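Local coordinates for threonine--tRNA ligase catalytic subunit (Aeropyrum pernix, PDB 3A32), which probably catalyses the ATP-dependent attachment of threonine to tRNA(Thr), working as a zinc-binding class II synthetase that lacks its own editing domain, at residues L59-H63 against V136-G140; F62-Y68 against E183-V188; E275-G279 against R319-Y324; R328-M332 against E392-K396. One frame throughout, in Å; residues are numbered along the deposited sequence.

Interaction 1 (L59-H63 against V136-G140); sequences LAKFH and VFEFG
H63 and F137 sit where helix 59-63 runs antiparallel to strand 136-140, with their CA atoms 6.6 Å apart. The two axes approach to 8.7 Å, and their directions differ by 176°. This is the helix of class II motif 1 lying against the first strand of motif 2, in the core of the catalytic domain. The central feature is a face-to-face stack. The imidazole of H63 lies over one face of the F137 ring, with centroids 3.8 Å apart and planes only 8° from parallel. CE1 of H63 comes to 3.4 Å from CE1 of F137. F137 reaches the helix because its CG is anti to the backbone N (chi1 172°), which carries the ring away from the strand. CB of H63 also rests on that face as a CH-pi contact. L59 and A60 meet the outer part of the same ring. CB of L59 is 3.9 Å from CZ of F137, and CA of A60 is 3.7 Å from CE2 of F137. Further along, CD1 of L59 meets the edge of the F139 ring at CE1, 4.2 Å away. Y53 of the second subunit packs on A60 and bonds to the backbone N of F139, so the dimer interface lies close by. The imidazole is fixed at both nitrogens. ND1 donates to O of L59 over 2.7 Å, and the backbone N of H63 donates to the same oxygen. NE2 pairs with R311. This pattern is consistent with a neutral imidazole protonated on ND1, stacked on a buried phenyl ring.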
# COMPACT_ATOMS: atom_id res chain seq x y z
N LEU A 59 -4.28 -2.82 -7.81
CA LEU A 59 -5.29 -1.83 -8.16
C LEU A 59 -4.67 -0.48 -8.47
O LEU A 59 -5.10 0.17 -9.41
CB LEU A 59 -6.37 -1.69 -7.07
CG LEU A 59 -7.11 -3.01 -6.81
CD1 LEU A 59 -8.03 -2.91 -5.59
CD2 LEU A 59 -7.86 -3.40 -8.10
N ALA A 60 -3.66 -0.06 -7.68
CA ALA A 60 -2.92 1.17 -7.95
C ALA A 60 -2.26 1.15 -9.33
O ALA A 60 -2.46 2.07 -10.13
CB ALA A 60 -1.87 1.46 -6.83
N LYS A 61 -1.48 0.12 -9.62
CA LYS A 61 -0.82 -0.04 -10.92
C LYS A 61 -1.78 -0.18 -12.09
O LYS A 61 -1.52 0.40 -13.16
CB LYS A 61 0.20 -1.19 -10.90
CG LYS A 61 1.36 -0.94 -9.91
CD LYS A 61 2.27 -2.15 -9.70
CE LYS A 61 3.41 -1.74 -8.78
NZ LYS A 61 4.36 -2.85 -8.49
N PHE A 62 -2.87 -0.95 -11.90
CA PHE A 62 -3.94 -1.04 -12.91
C PHE A 62 -4.49 0.34 -13.27
O PHE A 62 -4.62 0.69 -14.45
CB PHE A 62 -5.09 -1.96 -12.48
CG PHE A 62 -6.28 -1.94 -13.44
CD1 PHE A 62 -6.15 -2.43 -14.76
CD2 PHE A 62 -7.52 -1.43 -13.04
CE1 PHE A 62 -7.25 -2.39 -15.66
CE2 PHE A 62 -8.61 -1.38 -13.91
CZ PHE A 62 -8.48 -1.88 -15.23
N HIS A 63 -4.78 1.15 -12.24
CA HIS A 63 -5.26 2.49 -12.46
C HIS A 63 -4.25 3.42 -13.06
O HIS A 63 -4.59 4.17 -13.98
CB HIS A 63 -5.90 3.02 -11.20
CG HIS A 63 -7.25 2.40 -10.95
ND1 HIS A 63 -7.40 1.17 -10.34
CD2 HIS A 63 -8.49 2.82 -11.27
CE1 HIS A 63 -8.69 0.90 -10.23
NE2 HIS A 63 -9.37 1.85 -10.84
N VAL A 136 -8.20 10.65 -10.94
CA VAL A 136 -7.41 10.42 -9.73
C VAL A 136 -7.95 9.15 -8.99
O VAL A 136 -9.17 9.07 -8.71
CB VAL A 136 -7.40 11.70 -8.84
CG1 VAL A 136 -8.84 12.15 -8.40
CG2 VAL A 136 -6.53 11.55 -7.66
N PHE A 137 -7.06 8.20 -8.68
CA PHE A 137 -7.40 6.93 -8.03
C PHE A 137 -6.77 6.84 -6.62
O PHE A 137 -5.62 7.24 -6.45
CB PHE A 137 -6.87 5.71 -8.82
CG PHE A 137 -7.04 4.41 -8.08
CD1 PHE A 137 -8.30 3.81 -7.98
CD2 PHE A 137 -5.97 3.81 -7.42
CE1 PHE A 137 -8.48 2.66 -7.28
CE2 PHE A 137 -6.15 2.62 -6.73
CZ PHE A 137 -7.39 2.05 -6.65
N GLU A 138 -7.49 6.28 -5.66
CA GLU A 138 -6.91 6.05 -4.32
C GLU A 138 -7.46 4.76 -3.72
O GLU A 138 -8.66 4.55 -3.78
CB GLU A 138 -7.16 7.21 -3.34
CG GLU A 138 -6.66 6.91 -1.94
CD GLU A 138 -6.64 8.12 -1.01
OE1 GLU A 138 -7.11 9.23 -1.38
OE2 GLU A 138 -6.16 7.94 0.13
N PHE A 139 -6.55 3.90 -3.22
CA PHE A 139 -6.89 2.76 -2.35
C PHE A 139 -7.15 3.41 -0.99
O PHE A 139 -6.22 3.63 -0.19
CB PHE A 139 -5.67 1.81 -2.29
CG PHE A 139 -5.95 0.46 -1.64
CD1 PHE A 139 -6.67 -0.53 -2.32
CD2 PHE A 139 -5.46 0.16 -0.37
CE1 PHE A 139 -6.93 -1.78 -1.70
CE2 PHE A 139 -5.68 -1.08 0.23
CZ PHE A 139 -6.42 -2.06 -0.45
N GLY A 140 -8.39 3.81 -0.75
CA GLY A 140 -8.63 4.81 0.33
C GLY A 140 -9.24 4.21 1.57
O GLY A 140 -10.02 3.27 1.46

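Interaction 2 (F62-Y68 against E183-V188); sequences FHARRGY and EEMKLV
R66 and Y68 reach E184 just where helix 48-65 ends in a Schellman motif. G67 takes the positive phi (100°) of that motif, and Y68 N bonds back to H63 O. The turn places both side chains before helix 174-191. The carboxylate of E184 is the polar centre of the contact. Its OE1 accepts from the hydroxyl of Y68. The modelled separation of OH and OE1, 2.4 Å, is very short, so its exact value is doubtful. R311 also bonds to the Y68 hydroxyl and forms a long, weak ion pair with OE1 of E184. OE2 has a weaker protein partner. NE of R66 approaches it at 3.5 Å, a weak salt bridge with an N-H...O angle of 152°. The guanidinium and carboxylate planes are almost perpendicular (88°). A water donates to the Y68 hydroxyl over 3.2 Å. The same water is placed to donate to OE2 of E184, but the modelled distance is too short to be trusted. The side of the contact nearer helix 435-457 is apolar. The F62 ring meets L187 at its edge: CE1 of F62 is 3.9 Å from CD1 of L187. L456 of helix 435-457 touches both F62 and L187. Beside it, CG2 of V188 sits 3.6 Å from CE2 of F62.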
# COMPACT_ATOMS: atom_id res chain seq x y z
N PHE A 62 -2.87 -0.95 -11.90
CA PHE A 62 -3.94 -1.04 -12.91
C PHE A 62 -4.49 0.34 -13.27
O PHE A 62 -4.62 0.69 -14.45
CB PHE A 62 -5.09 -1.96 -12.48
CG PHE A 62 -6.28 -1.94 -13.44
CD1 PHE A 62 -6.15 -2.43 -14.76
CD2 PHE A 62 -7.52 -1.43 -13.04
CE1 PHE A 62 -7.25 -2.39 -15.66
CE2 PHE A 62 -8.61 -1.38 -13.91
CZ PHE A 62 -8.48 -1.88 -15.23
N HIS A 63 -4.78 1.15 -12.24
CA HIS A 63 -5.26 2.49 -12.46
C HIS A 63 -4.25 3.42 -13.06
O HIS A 63 -4.59 4.17 -13.98
CB HIS A 63 -5.90 3.02 -11.20
CG HIS A 63 -7.25 2.40 -10.95
ND1 HIS A 63 -7.40 1.17 -10.34
CD2 HIS A 63 -8.49 2.82 -11.27
CE1 HIS A 63 -8.69 0.90 -10.23
NE2 HIS A 63 -9.37 1.85 -10.84
N ALA A 64 -3.01 3.35 -12.61
CA ALA A 64 -1.96 4.17 -13.24
C ALA A 64 -1.78 3.87 -14.78
O ALA A 64 -1.60 4.79 -15.58
CB ALA A 64 -0.69 4.06 -12.48
N ARG A 65 -1.89 2.61 -15.18
CA ARG A 65 -1.79 2.20 -16.59
C ARG A 65 -2.98 2.61 -17.49
O ARG A 65 -2.84 2.69 -18.71
CB ARG A 65 -1.65 0.67 -16.62
CG ARG A 65 -0.25 0.27 -16.20
CD ARG A 65 -0.13 -1.11 -15.66
NE ARG A 65 -0.53 -2.15 -16.61
CZ ARG A 65 0.22 -2.59 -17.63
NH1 ARG A 65 1.43 -2.07 -17.86
NH2 ARG A 65 -0.25 -3.58 -18.40
N ARG A 66 -4.14 2.81 -16.87
CA ARG A 66 -5.35 3.29 -17.47
C ARG A 66 -5.48 4.83 -17.42
O ARG A 66 -6.48 5.35 -17.84
CB ARG A 66 -6.57 2.66 -16.72
CG ARG A 66 -6.66 1.10 -16.73
CD ARG A 66 -6.95 0.49 -18.11
NE ARG A 66 -8.20 1.06 -18.59
CZ ARG A 66 -8.93 0.63 -19.63
NH1 ARG A 66 -8.56 -0.44 -20.34
NH2 ARG A 66 -10.07 1.27 -19.94
N GLY A 67 -4.48 5.54 -16.91
CA GLY A 67 -4.46 6.98 -16.99
C GLY A 67 -4.89 7.74 -15.74
O GLY A 67 -5.13 8.97 -15.82
N TYR A 68 -5.02 7.05 -14.61
CA TYR A 68 -5.36 7.69 -13.36
C TYR A 68 -4.09 8.04 -12.66
O TYR A 68 -3.15 7.29 -12.66
CB TYR A 68 -6.15 6.77 -12.40
CG TYR A 68 -7.54 6.35 -12.84
CD1 TYR A 68 -8.69 6.90 -12.25
CD2 TYR A 68 -7.70 5.35 -13.84
CE1 TYR A 68 -9.95 6.49 -12.66
CE2 TYR A 68 -8.96 4.94 -14.26
CZ TYR A 68 -10.08 5.50 -13.68
OH TYR A 68 -11.31 5.04 -14.10
N GLU A 183 -15.44 -0.84 -18.64
CA GLU A 183 -14.42 -1.76 -19.19
C GLU A 183 -13.35 -2.07 -18.12
O GLU A 183 -12.86 -3.17 -18.04
CB GLU A 183 -13.76 -1.20 -20.47
CG GLU A 183 -14.67 -1.18 -21.69
CD GLU A 183 -14.90 -2.56 -22.37
OE1 GLU A 183 -15.28 -3.53 -21.70
OE2 GLU A 183 -14.70 -2.67 -23.60
N GLU A 184 -13.03 -1.09 -17.29
CA GLU A 184 -12.14 -1.31 -16.16
C GLU A 184 -12.69 -2.33 -15.16
O GLU A 184 -11.99 -3.22 -14.72
CB GLU A 184 -11.86 0.05 -15.49
CG GLU A 184 -10.97 0.91 -16.36
CD GLU A 184 -10.97 2.35 -16.01
OE1 GLU A 184 -11.53 2.78 -14.98
OE2 GLU A 184 -10.36 3.09 -16.79
N MET A 185 -13.97 -2.19 -14.81
CA MET A 185 -14.64 -3.09 -13.87
C MET A 185 -14.58 -4.54 -14.37
O MET A 185 -14.25 -5.46 -13.61
CB MET A 185 -16.09 -2.60 -13.64
CG MET A 185 -16.94 -3.50 -12.71
SD MET A 185 -17.51 -5.00 -13.56
CE MET A 185 -18.25 -4.40 -15.10
N LYS A 186 -14.89 -4.72 -15.65
CA LYS A 186 -14.85 -6.04 -16.27
C LYS A 186 -13.45 -6.71 -16.26
O LYS A 186 -13.32 -7.91 -15.94
CB LYS A 186 -15.39 -5.90 -17.69
CG LYS A 186 -15.34 -7.17 -18.53
CD LYS A 186 -16.27 -6.99 -19.66
CE LYS A 186 -16.56 -8.30 -20.41
NZ LYS A 186 -15.31 -8.99 -20.93
N LEU A 187 -12.42 -5.94 -16.65
CA LEU A 187 -11.01 -6.38 -16.57
C LEU A 187 -10.59 -6.83 -15.15
O LEU A 187 -9.93 -7.88 -15.01
CB LEU A 187 -10.06 -5.27 -17.06
CG LEU A 187 -10.03 -4.87 -18.55
CD1 LEU A 187 -9.29 -3.54 -18.74
CD2 LEU A 187 -9.41 -5.97 -19.40
N VAL A 188 -10.89 -6.02 -14.12
CA VAL A 188 -10.66 -6.41 -12.74
C VAL A 188 -11.46 -7.68 -12.27
O VAL A 188 -10.86 -8.65 -11.74
CB VAL A 188 -10.88 -5.22 -11.79
CG1 VAL A 188 -10.91 -5.66 -10.36
CG2 VAL A 188 -9.76 -4.19 -11.95
O HOH W 1 -10.84 5.41 -17.20

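Interaction 3 (E275-G279 against R319-Y324); sequences EWQMG and RFLGVY
W276, F320 and V323 carry most of this contact, in which the helix of class II motif 3 packs on the mostly antiparallel sheet of the catalytic domain. Strand 275-279 and helix 319-324 run roughly antiparallel, at 152°, with axes 9.7 Å apart. W276 is the largest contributor. Its CG is anti to the backbone N (chi1 171°), and the indole reaches the helix, where V323 covers one of its faces. CG1 of V323 lies over the five-membered ring, 3.4 Å from its centroid, as a CH-pi contact. The opposite face of the indole is covered by the methyl group of M278, from its own strand. The indole is therefore held flat between two methyl groups. F320 meets the six-membered ring obliquely, the planes 39° apart. CZ2 of W276 lies over the face of the F320 ring, 3.8 Å from CE1 of F320. That same CE1 is 3.6 Å from CE of M278, whose sulfur stands at the ring edge in a Met-aromatic contact. L189 of helix 174-191 touches both M278 and F320. CH2 of W276 also rests against CB of Y324. The polar side of the contact runs through water. NE1 of W276 donates to one water over 2.8 Å, in the indole plane. This water in turn donates to O of Q277 and has a weak bond from NH1 of R319. A second water joins helix to strand. It accepts from NH1 of R319 at 2.8 Å and from the backbone N of Q277 at 3.2 Å.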
# COMPACT_ATOMS: atom_id res chain seq x y z
N GLU A 275 -28.72 -10.85 -6.73
CA GLU A 275 -27.81 -9.78 -7.18
C GLU A 275 -26.65 -9.65 -6.22
O GLU A 275 -26.83 -9.81 -5.01
CB GLU A 275 -28.50 -8.44 -7.25
CG GLU A 275 -29.65 -8.38 -8.22
CD GLU A 275 -30.16 -6.98 -8.37
OE1 GLU A 275 -29.60 -6.04 -7.72
OE2 GLU A 275 -31.13 -6.81 -9.15
N TRP A 276 -25.47 -9.38 -6.78
CA TRP A 276 -24.29 -9.04 -6.01
C TRP A 276 -23.87 -7.65 -6.49
O TRP A 276 -23.23 -7.54 -7.55
CB TRP A 276 -23.17 -10.08 -6.25
CG TRP A 276 -21.82 -9.74 -5.68
CD1 TRP A 276 -21.47 -8.63 -4.92
CD2 TRP A 276 -20.63 -10.53 -5.78
NE1 TRP A 276 -20.12 -8.68 -4.57
CE2 TRP A 276 -19.59 -9.85 -5.05
CE3 TRP A 276 -20.33 -11.76 -6.41
CZ2 TRP A 276 -18.29 -10.35 -4.96
CZ3 TRP A 276 -19.04 -12.26 -6.33
CH2 TRP A 276 -18.02 -11.54 -5.61
N GLN A 277 -24.23 -6.60 -5.74
CA GLN A 277 -23.91 -5.24 -6.13
C GLN A 277 -22.44 -4.94 -5.86
O GLN A 277 -21.89 -5.29 -4.79
CB GLN A 277 -24.80 -4.19 -5.44
CG GLN A 277 -24.79 -2.80 -6.19
CD GLN A 277 -25.90 -1.89 -5.77
OE1 GLN A 277 -25.66 -0.98 -5.00
NE2 GLN A 277 -27.14 -2.12 -6.28
N MET A 278 -21.81 -4.31 -6.84
CA MET A 278 -20.38 -3.98 -6.76
C MET A 278 -20.18 -2.45 -6.74
O MET A 278 -20.82 -1.78 -5.90
CB MET A 278 -19.62 -4.68 -7.89
CG MET A 278 -19.68 -6.16 -7.69
SD MET A 278 -19.02 -7.13 -9.04
CE MET A 278 -19.15 -8.75 -8.36
N GLY A 279 -19.38 -1.91 -7.67
CA GLY A 279 -19.09 -0.48 -7.67
C GLY A 279 -20.22 0.33 -8.31
O GLY A 279 -21.26 -0.23 -8.64
N ARG A 319 -16.21 -5.54 1.83
CA ARG A 319 -17.53 -6.08 1.47
C ARG A 319 -17.39 -7.00 0.28
O ARG A 319 -17.79 -8.17 0.37
CB ARG A 319 -18.53 -4.99 1.14
CG ARG A 319 -19.91 -5.52 0.88
CD ARG A 319 -20.91 -4.43 0.43
NE ARG A 319 -22.26 -4.97 0.66
CZ ARG A 319 -22.95 -5.76 -0.18
NH1 ARG A 319 -22.51 -6.08 -1.42
NH2 ARG A 319 -24.14 -6.22 0.23
N PHE A 320 -16.79 -6.50 -0.80
CA PHE A 320 -16.47 -7.30 -2.00
C PHE A 320 -15.82 -8.61 -1.63
O PHE A 320 -16.18 -9.61 -2.14
CB PHE A 320 -15.49 -6.58 -2.96
CG PHE A 320 -15.38 -7.29 -4.28
CD1 PHE A 320 -16.24 -6.95 -5.33
CD2 PHE A 320 -14.49 -8.35 -4.45
CE1 PHE A 320 -16.19 -7.67 -6.55
CE2 PHE A 320 -14.43 -9.05 -5.66
CZ PHE A 320 -15.28 -8.72 -6.71
N LEU A 321 -14.79 -8.56 -0.78
CA LEU A 321 -14.06 -9.74 -0.33
C LEU A 321 -14.97 -10.69 0.46
O LEU A 321 -14.90 -11.90 0.25
CB LEU A 321 -12.80 -9.34 0.46
CG LEU A 321 -12.01 -10.55 0.96
CD1 LEU A 321 -11.41 -11.34 -0.23
CD2 LEU A 321 -10.89 -10.15 1.96
N GLY A 322 -15.84 -10.16 1.30
CA GLY A 322 -16.80 -10.96 2.04
C GLY A 322 -17.70 -11.79 1.13
O GLY A 322 -17.86 -13.00 1.31
N VAL A 323 -18.29 -11.12 0.15
CA VAL A 323 -19.23 -11.75 -0.74
C VAL A 323 -18.48 -12.71 -1.64
O VAL A 323 -19.00 -13.81 -1.88
CB VAL A 323 -19.99 -10.76 -1.59
CG1 VAL A 323 -21.01 -11.54 -2.53
CG2 VAL A 323 -20.74 -9.76 -0.69
N TYR A 324 -17.28 -12.30 -2.12
CA TYR A 324 -16.40 -13.21 -2.86
C TYR A 324 -16.14 -14.53 -2.09
O TYR A 324 -16.25 -15.61 -2.63
CB TYR A 324 -15.05 -12.55 -3.27
CG TYR A 324 -14.22 -13.52 -4.07
CD1 TYR A 324 -14.27 -13.53 -5.49
CD2 TYR A 324 -13.44 -14.47 -3.42
CE1 TYR A 324 -13.53 -14.46 -6.22
CE2 TYR A 324 -12.69 -15.40 -4.13
CZ TYR A 324 -12.75 -15.40 -5.53
OH TYR A 324 -12.03 -16.37 -6.20
O HOH W 2 -19.71 -6.29 -3.22
O HOH W 3 -24.42 -7.62 -2.71

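Interaction 4 (R328-M332 against E392-K396); sequences RRGRM and ESTAK. With SO4 (sulfate ion), chain B.
A type I' turn, R328 to R331, meets K396 and E392 through R331 and the carbonyl oxygens of R329 and G330. The turn overlaps the Schellman motif that closes helix 317-327, with R329, at positive phi, as its C-prime residue. R331 grips E392 end-on, with NH1 and NH2 both donating to one oxygen. NH1 is 2.9 Å from OE1 of E392, in the plane of the guanidinium and on the syn side of the carboxylate. NH2 is 3.3 Å from the same oxygen but comes to it from above the carboxylate plane. The other oxygen, OE2, pairs with R425. The side chain of K396 crosses that of R331 at about a right angle. Its CG lies over the centre of one guanidinium face, 3.5 Å from CZ of R331. This contact joins the loop that follows helix 317-327 to the end of helix 384-393 in the anticodon-binding domain. F418 of that domain also meets R331, as a cation-pi pair. The alkyl chain of K396 passes on against O of R329 and O of G330. A bend at its end (chi4 70°) turns NZ back to O of E392, 3.0 Å away. NZ also donates to O4 of a sulfate ion at 2.8 Å. The sulfate, probably from the crystallisation liquor, is held by K7 and Y12 as well. One water donates to O of G330 at 2.7 Å and to O of K396 at 2.9 Å, and it accepts from N of M332.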
# COMPACT_ATOMS: atom_id res chain seq x y z
N ARG A 328 -17.36 -18.09 -3.70
CA ARG A 328 -16.29 -19.05 -4.06
C ARG A 328 -15.84 -19.97 -2.94
O ARG A 328 -14.83 -20.62 -3.06
CB ARG A 328 -15.09 -18.33 -4.64
CG ARG A 328 -15.35 -17.86 -6.07
CD ARG A 328 -14.74 -18.85 -7.06
NE ARG A 328 -15.19 -18.62 -8.44
CZ ARG A 328 -14.61 -17.78 -9.29
NH1 ARG A 328 -13.55 -17.05 -8.88
NH2 ARG A 328 -15.10 -17.62 -10.55
N ARG A 329 -16.62 -20.04 -1.87
CA ARG A 329 -16.37 -20.99 -0.79
C ARG A 329 -14.88 -20.99 -0.35
O ARG A 329 -14.23 -22.08 -0.18
CB ARG A 329 -16.87 -22.39 -1.20
CG ARG A 329 -18.44 -22.57 -1.14
CD ARG A 329 -19.07 -22.50 -2.49
NE ARG A 329 -20.52 -22.78 -2.43
CZ ARG A 329 -21.50 -21.98 -2.87
NH1 ARG A 329 -21.26 -20.78 -3.44
NH2 ARG A 329 -22.77 -22.39 -2.74
N GLY A 330 -14.35 -19.78 -0.10
CA GLY A 330 -13.06 -19.67 0.50
C GLY A 330 -11.92 -19.79 -0.50
O GLY A 330 -10.76 -19.80 -0.09
N ARG A 331 -12.25 -19.86 -1.80
CA ARG A 331 -11.25 -20.15 -2.85
C ARG A 331 -10.75 -18.91 -3.56
O ARG A 331 -11.44 -18.33 -4.40
CB ARG A 331 -11.79 -21.16 -3.88
CG ARG A 331 -12.17 -22.50 -3.27
CD ARG A 331 -10.96 -23.34 -2.75
NE ARG A 331 -11.40 -24.61 -2.16
CZ ARG A 331 -10.59 -25.61 -1.81
NH1 ARG A 331 -9.26 -25.53 -1.95
NH2 ARG A 331 -11.12 -26.72 -1.31
N MET A 332 -9.55 -18.48 -3.19
CA MET A 332 -8.94 -17.25 -3.69
C MET A 332 -8.19 -17.50 -4.99
O MET A 332 -7.57 -18.60 -5.16
CB MET A 332 -7.92 -16.71 -2.66
CG MET A 332 -8.52 -16.37 -1.26
SD MET A 332 -9.87 -15.18 -1.39
CE MET A 332 -8.94 -13.68 -1.83
N GLU A 392 -7.93 -28.88 2.87
CA GLU A 392 -9.02 -28.39 2.01
C GLU A 392 -10.15 -27.69 2.74
O GLU A 392 -10.84 -26.81 2.16
CB GLU A 392 -9.61 -29.53 1.19
CG GLU A 392 -8.60 -30.19 0.29
CD GLU A 392 -8.02 -29.23 -0.80
OE1 GLU A 392 -8.18 -28.00 -0.76
OE2 GLU A 392 -7.39 -29.74 -1.73
N SER A 393 -10.40 -28.06 3.99
CA SER A 393 -11.59 -27.52 4.63
C SER A 393 -11.25 -26.22 5.38
O SER A 393 -12.14 -25.50 5.81
CB SER A 393 -12.27 -28.60 5.50
OG SER A 393 -11.46 -28.88 6.59
N THR A 394 -9.96 -25.90 5.45
CA THR A 394 -9.42 -24.83 6.28
C THR A 394 -8.54 -23.86 5.50
O THR A 394 -8.98 -22.76 5.21
CB THR A 394 -8.69 -25.43 7.49
OG1 THR A 394 -9.72 -25.91 8.39
CG2 THR A 394 -7.91 -24.38 8.23
N ALA A 395 -7.35 -24.28 5.11
CA ALA A 395 -6.35 -23.43 4.52
C ALA A 395 -6.53 -23.17 3.01
O ALA A 395 -6.14 -22.09 2.51
CB ALA A 395 -4.99 -23.98 4.78
N LYS A 396 -7.12 -24.16 2.29
CA LYS A 396 -7.44 -24.02 0.86
C LYS A 396 -6.30 -23.39 0.05
O LYS A 396 -6.48 -22.30 -0.55
CB LYS A 396 -8.73 -23.22 0.67
CG LYS A 396 -9.97 -23.93 1.15
CD LYS A 396 -11.20 -23.06 1.12
CE LYS A 396 -12.41 -23.92 1.46
NZ LYS A 396 -12.46 -24.36 2.88
S SO4 B . -15.62 -26.20 2.78
O1 SO4 B . -14.74 -27.12 2.05
O2 SO4 B . -16.39 -25.19 2.05
O3 SO4 B . -16.61 -27.11 3.33
O4 SO4 B . -14.82 -25.52 3.80
O HOH W 4 -8.32 -20.07 -1.12
O HOH W 5 -7.87 -23.45 -3.19

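Interactions 1 and 2 share helix 48-65. F62 and H63 belong to both, and F137 packs on Y68 where they touch. Interaction 1 is buried and mainly aromatic. Interaction 2 is partly buried, and its polar half gathers round a carboxylate. R311 serves both. Interaction 3 reaches the same central sheet as interaction 1, with centres about 18 Å apart. It is apolar with a rim of bridging waters. Interaction 4 lies at the surface between two domains and relies on charge. Interactions 3 and 4 meet directly: OH of Y324 is 2.7 Å from O of R331, and M332 packs on L321. Only interactions 1 and 2 touch the second subunit.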